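Local coordinates for disulfide isomerase DsbG N-terminal domain-containing protein (Helicobacter pylori, PDB 3TDG) that probably reduces or isomerises protein disulfides, as a DsbG-like oxidoreductase that carries a thioredoxin fold, at residues L196-M201 against I217-Y222; V181-W185 against T245-F249; I150-D156 against V257-Y263. All coordinates share one frame; numbering follows the deposited sequence.

Contact 1 of 3, residues L196-M201 against I217-Y222; sequences LIQEEM and ILEKIY
Ile-197 of helix 188-206 lies along Ile-221 of helix 211-222, the two isoleucine side chains sliding past each other in opposite directions, with Ile-197 CG1 3.7 Å from Ile-221 CD1. The short helical segments run nearly antiparallel, at 153°, and their axes come no closer than 10.6 Å, so large side chains rather than backbones fill the interface. At its tip, Ile-197 CD1 meets the edge of the Tyr-222 ring near its plane, 3.7 Å from CE2, while the Ile-197 and Leu-218 side chains cross at about a right angle, CG2 against CD2. Met-201 reaches the same layer because its chain folds back at chi2 (-54°), which places CE 3.7 Å from Ile-217 CG2 and also against Leu-218 CG. This inner side is buried: Ile-197, Met-201 and Leu-218 all rest on Ile-137 of strand 137-139, and Leu-218 and Tyr-222 also reach Met-180 of strand 177-182.

The outer side is polar and more open. Glu-200 sends its CG across Ile-217, coming 3.4 Å from CG2 of that residue, before the chain bends and its carboxylate turns outward. There the exposed Lys-220 meets it at about a right angle in a salt bridge, NZ to OE1 2.7 Å. The ammonium group approaches from above the carboxylate plane, 42° out of it.

The methylene part of Glu-200 therefore roofs the apolar seam while its charged end pairs at the surface. Within the thioredoxin fold, this joins two consecutive helices into one layer against the sheet. Because the ion pair lies at the solvent edge, water probably screens it, and it closes the rim of the apolar seam.

Contact 2 of 3, residues V181-W185 against T245-F249; sequences VVVGW and TKKIF
Trp-185 lays its indole over the ring of Phe-249 in an offset stack, the six-membered ring and the phenyl centroid 3.8 Å apart and the planes only 3° from parallel. The overlap is extensive: Trp-185 CE3 sits 3.5 Å from Phe-249 CG, and the pyrrole side of the indole extends over CE1 and CZ of the phenyl group. Trp-185 reaches this position from the loop after strand 177-182 by turning CG away from its backbone N (chi1 163°), toward helix 235-249. The opposite face of the Phe-249 ring carries Ile-248 CG2, offset toward the rim, and Val-183 CG2 meets the ring at its edge, 3.9 Å from CE2.

Deeper in the contact, Ile-248 CD1 is shared by two valines of the other segment. Val-181 CG1 meets it tip to tip at 3.7 Å, and Val-183 CG1 lies equally close. Beside them, Thr-245 turns its two branches to different tasks. Its OG1 accepts the N-H of Gly-184 in a nearly straight bond, 3.0 Å from N to OG1 with 167° at the hydrogen, while CG2 faces the Gly-184 carbonyl group and the CB of Trp-185. The same hydroxyl is hydrogen-bonded to the Val-241 carbonyl one turn earlier in the helix, which fixes the rotation of the side chain.

Trp-185 lies at the exposed edge of the contact, whereas the valines, Ile-248 and Thr-245 are buried; Asp-156 also holds the Trp-185 backbone N. The chain leaving a central strand of the thioredoxin fold is thus fastened to a helix by two unlike means: a directional bond satisfies the Gly-184 amide where the strand has ended, and broad dispersion contact between two aromatic faces favours the indole lying flat on the phenyl ring, although a crystal neighbour also touches Trp-185.

Contact 3 of 3, residues I150-D156 against V257-Y263; sequences ILYIVSD and VPFLYHY
Tyr-152 and Tyr-261 form a hydrogen-bonded pair in antiparallel strands, the amide N of each 2.8 Å from the carbonyl O of the other; Val-154 and Phe-259 form the second hydrogen-bonded pair. On the face carrying these residues, Tyr-152 and Tyr-261 diverge in their first torsions: Tyr-152 CG is turned beside its backbone N (chi1 -86°), and Tyr-261 CG opposite its own (179°). The Tyr-152 ring consequently lies alongside Tyr-263, whose CB meets its edge in plane and whose CD1 is 3.7 Å from Tyr-152 CE2.

Leu-151, Ile-153, Leu-260 and His-262 occupy the other face. With chi2 at 58°, Leu-151 swings CD1 over the centre of the His-262 imidazole, a CH-pi contact 4.0 Å from CD1 to the ring centroid. A water in the imidazole plane lies 2.8 Å from His-262 ND1 and donates weakly to Ile-150 O. Ile-153 and Leu-260 run side by side, CG1 to CG 4.0 Å. Beyond the paired residues, the Val-257 side chain crosses that of Val-154 at about a right angle, CG1 against CG1, just ahead of Pro-258 and its cis peptide bond, a feature characteristic of the thioredoxin fold.

Strand 259-262 borders the mixed sheet; strand 150-155 is hydrogen-bonded on its far side to strand 177-182. Helix 98-129 packs on the tyrosine face through Phe-128, Leu-124 and Asn-125, while Pro-258 and Val-257 touch Cys-162 of helix 160-167.

The three contacts belong to the thioredoxin-fold part of the chain and nest along it: contact 1 lies within the loop closed by contact 2, which lies within that closed by contact 3. Contacts 2 and 3 have centres about 11 Å apart and share the mixed sheet, where strands 150-155 and 177-182 are neighbours. Contact 1, about 16 and 17 Å from their centres, packs two helices against that sheet, with Val-182 touching Ile-197, Leu-218 and Tyr-222. Tyr-222 OH also meets Ser-155 OG. Contacts 1 and 3 thus both border the Cys-159/Cys-162 pair, a CxxC consistent with a thioredoxin-type redox site.

Contact 1 of 3, residues L196-M201 against I217-Y222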
# COMPACT_ATOMS: atom_id res chain seq x y z
N LEU A 196 29.68 -25.04 0.45
CA LEU A 196 30.76 -25.87 -0.08
C LEU A 196 30.94 -25.62 -1.56
O LEU A 196 32.07 -25.59 -2.07
CB LEU A 196 30.44 -27.37 0.17
CG LEU A 196 30.39 -27.87 1.62
CD1 LEU A 196 29.80 -29.32 1.74
CD2 LEU A 196 31.76 -27.82 2.29
N ILE A 197 29.82 -25.46 -2.27
CA ILE A 197 29.89 -25.11 -3.67
C ILE A 197 30.59 -23.75 -3.88
O ILE A 197 31.42 -23.62 -4.78
CB ILE A 197 28.48 -25.20 -4.38
CG1 ILE A 197 28.15 -26.67 -4.71
CG2 ILE A 197 28.47 -24.41 -5.72
CD1 ILE A 197 26.65 -26.99 -4.82
N GLN A 198 30.27 -22.75 -3.06
CA GLN A 198 30.92 -21.42 -3.15
C GLN A 198 32.43 -21.59 -2.91
O GLN A 198 33.25 -21.04 -3.65
CB GLN A 198 30.34 -20.45 -2.10
CG GLN A 198 28.97 -19.85 -2.44
CD GLN A 198 28.99 -19.13 -3.77
OE1 GLN A 198 29.82 -18.26 -3.99
NE2 GLN A 198 28.11 -19.52 -4.67
N GLU A 199 32.78 -22.35 -1.88
CA GLU A 199 34.21 -22.56 -1.54
C GLU A 199 34.92 -23.28 -2.66
O GLU A 199 35.99 -22.87 -3.09
CB GLU A 199 34.33 -23.34 -0.23
CG GLU A 199 35.76 -23.69 0.20
CD GLU A 199 35.78 -24.33 1.58
OE1 GLU A 199 35.27 -25.46 1.73
OE2 GLU A 199 36.25 -23.69 2.54
N GLU A 200 34.30 -24.33 -3.18
CA GLU A 200 34.92 -25.13 -4.21
C GLU A 200 35.02 -24.38 -5.55
O GLU A 200 36.01 -24.55 -6.27
CB GLU A 200 34.16 -26.47 -4.33
CG GLU A 200 34.71 -27.41 -5.37
CD GLU A 200 35.35 -28.67 -4.79
OE1 GLU A 200 34.61 -29.52 -4.22
OE2 GLU A 200 36.60 -28.80 -4.90
N MET A 201 34.03 -23.53 -5.87
CA MET A 201 34.10 -22.70 -7.09
C MET A 201 35.21 -21.64 -7.03
O MET A 201 35.86 -21.38 -8.03
CB MET A 201 32.75 -22.02 -7.39
CG MET A 201 31.71 -22.95 -8.03
SD MET A 201 32.29 -23.81 -9.53
CE MET A 201 31.18 -25.22 -9.48
N ILE A 217 32.03 -30.59 -10.24
CA ILE A 217 31.91 -30.15 -8.86
C ILE A 217 30.43 -30.12 -8.47
O ILE A 217 30.07 -30.62 -7.41
CB ILE A 217 32.58 -28.75 -8.64
CG1 ILE A 217 34.10 -28.91 -8.63
CG2 ILE A 217 32.08 -28.09 -7.36
CD1 ILE A 217 34.86 -27.62 -8.96
N LEU A 218 29.59 -29.56 -9.33
CA LEU A 218 28.15 -29.46 -9.03
C LEU A 218 27.50 -30.85 -8.88
O LEU A 218 26.82 -31.13 -7.90
CB LEU A 218 27.45 -28.62 -10.11
CG LEU A 218 27.73 -27.11 -10.10
CD1 LEU A 218 27.25 -26.45 -11.38
CD2 LEU A 218 27.13 -26.41 -8.86
N GLU A 219 27.76 -31.73 -9.85
CA GLU A 219 27.26 -33.12 -9.82
C GLU A 219 27.76 -33.85 -8.59
O GLU A 219 26.98 -34.50 -7.88
CB GLU A 219 27.65 -33.85 -11.11
CG GLU A 219 27.01 -33.21 -12.33
CD GLU A 219 27.44 -33.85 -13.65
OE1 GLU A 219 28.51 -34.49 -13.70
OE2 GLU A 219 26.71 -33.68 -14.65
N LYS A 220 29.05 -33.71 -8.29
CA LYS A 220 29.62 -34.33 -7.09
C LYS A 220 28.79 -33.93 -5.86
O LYS A 220 28.33 -34.79 -5.10
CB LYS A 220 31.11 -33.97 -6.93
CG LYS A 220 31.79 -34.54 -5.66
CD LYS A 220 33.26 -34.10 -5.51
CE LYS A 220 33.38 -32.69 -4.90
NZ LYS A 220 34.79 -32.17 -4.90
N ILE A 221 28.56 -32.62 -5.67
CA ILE A 221 27.93 -32.14 -4.43
C ILE A 221 26.39 -32.28 -4.43
O ILE A 221 25.79 -32.51 -3.37
CB ILE A 221 28.39 -30.67 -4.06
CG1 ILE A 221 29.89 -30.67 -3.73
CG2 ILE A 221 27.59 -30.11 -2.89
CD1 ILE A 221 30.56 -29.30 -3.73
N TYR A 222 25.78 -32.17 -5.61
CA TYR A 222 24.33 -32.36 -5.75
C TYR A 222 23.91 -33.82 -5.51
O TYR A 222 22.78 -34.09 -5.10
CB TYR A 222 23.85 -31.88 -7.12
CG TYR A 222 23.37 -30.44 -7.17
CD1 TYR A 222 22.06 -30.14 -7.50
CD2 TYR A 222 24.24 -29.37 -6.88
CE1 TYR A 222 21.59 -28.82 -7.56
CE2 TYR A 222 23.79 -28.03 -6.93
CZ TYR A 222 22.46 -27.78 -7.28
OH TYR A 222 21.97 -26.51 -7.32

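Contact 2 of 3, residues V181-W185 against T245-F249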
# COMPACT_ATOMS: atom_id res chain seq x y z
N VAL A 181 22.63 -20.09 -9.86
CA VAL A 181 22.63 -19.47 -8.55
C VAL A 181 22.21 -20.54 -7.54
O VAL A 181 21.03 -20.91 -7.47
CB VAL A 181 21.66 -18.27 -8.50
CG1 VAL A 181 21.60 -17.64 -7.11
CG2 VAL A 181 22.05 -17.22 -9.57
N VAL A 182 23.19 -21.06 -6.79
CA VAL A 182 22.96 -22.21 -5.89
C VAL A 182 22.62 -21.69 -4.49
O VAL A 182 23.46 -21.10 -3.81
CB VAL A 182 24.16 -23.20 -5.88
CG1 VAL A 182 23.86 -24.44 -5.01
CG2 VAL A 182 24.49 -23.64 -7.27
N VAL A 183 21.37 -21.88 -4.10
CA VAL A 183 20.85 -21.29 -2.87
C VAL A 183 20.76 -22.31 -1.73
O VAL A 183 20.73 -23.52 -1.97
CB VAL A 183 19.47 -20.65 -3.10
CG1 VAL A 183 19.58 -19.46 -4.07
CG2 VAL A 183 18.46 -21.71 -3.62
N GLY A 184 20.69 -21.79 -0.51
CA GLY A 184 20.47 -22.61 0.68
C GLY A 184 19.04 -22.44 1.15
O GLY A 184 18.81 -21.99 2.26
N TRP A 185 18.07 -22.83 0.31
CA TRP A 185 16.66 -22.44 0.48
C TRP A 185 15.81 -23.45 1.26
O TRP A 185 14.93 -23.07 2.05
CB TRP A 185 16.09 -22.14 -0.92
CG TRP A 185 14.55 -22.06 -1.19
CD1 TRP A 185 13.84 -22.81 -2.10
CD2 TRP A 185 13.60 -21.14 -0.63
NE1 TRP A 185 12.51 -22.45 -2.11
CE2 TRP A 185 12.33 -21.43 -1.22
CE3 TRP A 185 13.68 -20.13 0.33
CZ2 TRP A 185 11.17 -20.72 -0.89
CZ3 TRP A 185 12.53 -19.44 0.66
CH2 TRP A 185 11.29 -19.74 0.06
N THR A 245 20.54 -15.89 -0.23
CA THR A 245 19.33 -16.68 -0.41
C THR A 245 18.10 -15.92 0.11
O THR A 245 17.07 -15.84 -0.57
CB THR A 245 19.46 -18.06 0.30
OG1 THR A 245 20.54 -18.79 -0.29
CG2 THR A 245 18.18 -18.89 0.17
N LYS A 246 18.22 -15.36 1.32
CA LYS A 246 17.14 -14.55 1.91
C LYS A 246 16.63 -13.46 0.98
O LYS A 246 15.42 -13.24 0.90
CB LYS A 246 17.59 -13.88 3.21
CG LYS A 246 17.33 -14.68 4.48
CD LYS A 246 17.31 -13.78 5.73
CE LYS A 246 16.28 -12.66 5.60
NZ LYS A 246 15.82 -12.16 6.94
N LYS A 247 17.55 -12.81 0.27
CA LYS A 247 17.25 -11.65 -0.58
C LYS A 247 16.66 -12.03 -1.94
O LYS A 247 15.89 -11.26 -2.54
CB LYS A 247 18.51 -10.80 -0.80
CG LYS A 247 18.83 -9.82 0.35
CD LYS A 247 20.17 -9.09 0.11
CE LYS A 247 20.45 -8.06 1.20
NZ LYS A 247 21.11 -8.71 2.38
N ILE A 248 17.06 -13.20 -2.44
CA ILE A 248 16.45 -13.76 -3.64
C ILE A 248 14.97 -14.05 -3.38
O ILE A 248 14.13 -13.71 -4.20
CB ILE A 248 17.17 -15.02 -4.11
CG1 ILE A 248 18.55 -14.67 -4.68
CG2 ILE A 248 16.36 -15.74 -5.20
CD1 ILE A 248 19.54 -15.82 -4.61
N PHE A 249 14.65 -14.63 -2.23
CA PHE A 249 13.29 -15.12 -1.95
C PHE A 249 12.41 -14.15 -1.15
O PHE A 249 11.22 -14.42 -0.95
CB PHE A 249 13.33 -16.50 -1.26
CG PHE A 249 13.88 -17.59 -2.14
CD1 PHE A 249 13.05 -18.25 -3.06
CD2 PHE A 249 15.22 -17.95 -2.07
CE1 PHE A 249 13.57 -19.25 -3.88
CE2 PHE A 249 15.74 -18.95 -2.90
CZ PHE A 249 14.92 -19.60 -3.81

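Contact 3 of 3, residues I150-D156 against V257-Y263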
# COMPACT_ATOMS: atom_id res chain seq x y z
N ILE A 150 21.69 -15.15 -21.96
CA ILE A 150 21.86 -15.41 -20.53
C ILE A 150 20.66 -16.13 -19.91
O ILE A 150 19.55 -15.59 -19.92
CB ILE A 150 22.17 -14.11 -19.74
CG1 ILE A 150 23.44 -13.43 -20.27
CG2 ILE A 150 22.31 -14.40 -18.23
CD1 ILE A 150 24.75 -14.12 -19.93
N LEU A 151 20.91 -17.32 -19.36
CA LEU A 151 19.91 -18.07 -18.60
C LEU A 151 20.28 -18.19 -17.12
O LEU A 151 21.25 -18.85 -16.78
CB LEU A 151 19.71 -19.46 -19.21
CG LEU A 151 18.80 -20.47 -18.52
CD1 LEU A 151 17.37 -19.95 -18.37
CD2 LEU A 151 18.81 -21.75 -19.33
N TYR A 152 19.50 -17.55 -16.26
CA TYR A 152 19.66 -17.71 -14.83
C TYR A 152 18.89 -18.94 -14.36
O TYR A 152 17.73 -19.14 -14.73
CB TYR A 152 19.11 -16.48 -14.11
CG TYR A 152 20.11 -15.36 -13.96
CD1 TYR A 152 21.06 -15.38 -12.93
CD2 TYR A 152 20.11 -14.28 -14.85
CE1 TYR A 152 21.97 -14.35 -12.78
CE2 TYR A 152 21.03 -13.24 -14.71
CZ TYR A 152 21.95 -13.27 -13.67
OH TYR A 152 22.88 -12.25 -13.52
N ILE A 153 19.54 -19.76 -13.54
CA ILE A 153 18.91 -20.92 -12.92
C ILE A 153 19.08 -20.87 -11.40
O ILE A 153 20.18 -21.05 -10.88
CB ILE A 153 19.50 -22.23 -13.48
CG1 ILE A 153 19.38 -22.26 -15.01
CG2 ILE A 153 18.80 -23.48 -12.83
CD1 ILE A 153 19.89 -23.50 -15.65
N VAL A 154 18.00 -20.61 -10.67
CA VAL A 154 18.03 -20.62 -9.21
C VAL A 154 17.75 -22.06 -8.78
O VAL A 154 16.75 -22.65 -9.21
CB VAL A 154 17.05 -19.63 -8.59
CG1 VAL A 154 17.15 -19.65 -7.04
CG2 VAL A 154 17.31 -18.21 -9.12
N SER A 155 18.66 -22.63 -7.99
CA SER A 155 18.72 -24.07 -7.77
C SER A 155 19.20 -24.39 -6.35
O SER A 155 20.14 -23.77 -5.83
CB SER A 155 19.67 -24.69 -8.79
OG SER A 155 19.74 -26.12 -8.65
N ASP A 156 18.53 -25.37 -5.72
CA ASP A 156 18.85 -25.83 -4.38
C ASP A 156 19.48 -27.23 -4.51
O ASP A 156 18.94 -28.08 -5.20
CB ASP A 156 17.58 -25.87 -3.53
CG ASP A 156 17.86 -26.14 -2.04
OD1 ASP A 156 17.65 -25.21 -1.24
OD2 ASP A 156 18.29 -27.28 -1.68
N VAL A 257 11.99 -23.42 -6.54
CA VAL A 257 13.11 -23.85 -7.38
C VAL A 257 12.76 -25.18 -8.05
O VAL A 257 11.89 -25.89 -7.57
CB VAL A 257 14.41 -23.99 -6.57
CG1 VAL A 257 14.85 -22.63 -5.95
CG2 VAL A 257 14.26 -25.06 -5.47
N PRO A 258 13.42 -25.53 -9.18
CA PRO A 258 14.35 -24.68 -9.93
C PRO A 258 13.60 -23.53 -10.60
O PRO A 258 12.52 -23.75 -11.15
CB PRO A 258 14.94 -25.63 -10.97
CG PRO A 258 13.95 -26.76 -11.08
CD PRO A 258 13.28 -26.87 -9.75
N PHE A 259 14.15 -22.33 -10.53
CA PHE A 259 13.57 -21.17 -11.19
C PHE A 259 14.49 -20.78 -12.35
O PHE A 259 15.67 -20.47 -12.15
CB PHE A 259 13.43 -20.03 -10.18
CG PHE A 259 12.80 -18.79 -10.74
CD1 PHE A 259 11.44 -18.54 -10.54
CD2 PHE A 259 13.56 -17.85 -11.44
CE1 PHE A 259 10.84 -17.38 -11.05
CE2 PHE A 259 12.97 -16.69 -11.95
CZ PHE A 259 11.61 -16.45 -11.76
N LEU A 260 13.97 -20.81 -13.57
CA LEU A 260 14.75 -20.39 -14.73
C LEU A 260 14.29 -19.01 -15.22
O LEU A 260 13.09 -18.70 -15.19
CB LEU A 260 14.69 -21.42 -15.85
CG LEU A 260 15.51 -22.70 -15.71
CD1 LEU A 260 15.09 -23.55 -14.50
CD2 LEU A 260 15.38 -23.53 -17.00
N TYR A 261 15.24 -18.18 -15.63
CA TYR A 261 14.92 -16.83 -16.10
C TYR A 261 15.87 -16.44 -17.22
O TYR A 261 17.10 -16.37 -17.02
CB TYR A 261 14.97 -15.82 -14.95
CG TYR A 261 14.67 -14.38 -15.33
CD1 TYR A 261 13.44 -14.01 -15.91
CD2 TYR A 261 15.62 -13.38 -15.11
CE1 TYR A 261 13.18 -12.67 -16.26
CE2 TYR A 261 15.37 -12.05 -15.44
CZ TYR A 261 14.15 -11.70 -16.02
OH TYR A 261 13.92 -10.38 -16.35
N HIS A 262 15.30 -16.25 -18.41
CA HIS A 262 16.04 -15.69 -19.55
C HIS A 262 16.19 -14.20 -19.33
O HIS A 262 15.20 -13.48 -19.24
CB HIS A 262 15.32 -15.97 -20.87
CG HIS A 262 15.41 -17.39 -21.30
ND1 HIS A 262 16.50 -17.90 -21.98
CD2 HIS A 262 14.56 -18.43 -21.12
CE1 HIS A 262 16.31 -19.19 -22.21
NE2 HIS A 262 15.15 -19.54 -21.70
N TYR A 263 17.44 -13.74 -19.20
CA TYR A 263 17.76 -12.33 -19.01
C TYR A 263 18.12 -11.68 -20.35
O TYR A 263 17.43 -11.86 -21.35
CB TYR A 263 18.94 -12.19 -18.03
CG TYR A 263 19.25 -10.77 -17.57
CD1 TYR A 263 19.10 -10.41 -16.23
CD2 TYR A 263 19.73 -9.79 -18.47
CE1 TYR A 263 19.39 -9.12 -15.78
CE2 TYR A 263 20.03 -8.49 -18.04
CZ TYR A 263 19.86 -8.16 -16.69
OH TYR A 263 20.14 -6.89 -16.24
O HOH W 1 18.79 -16.48 -22.72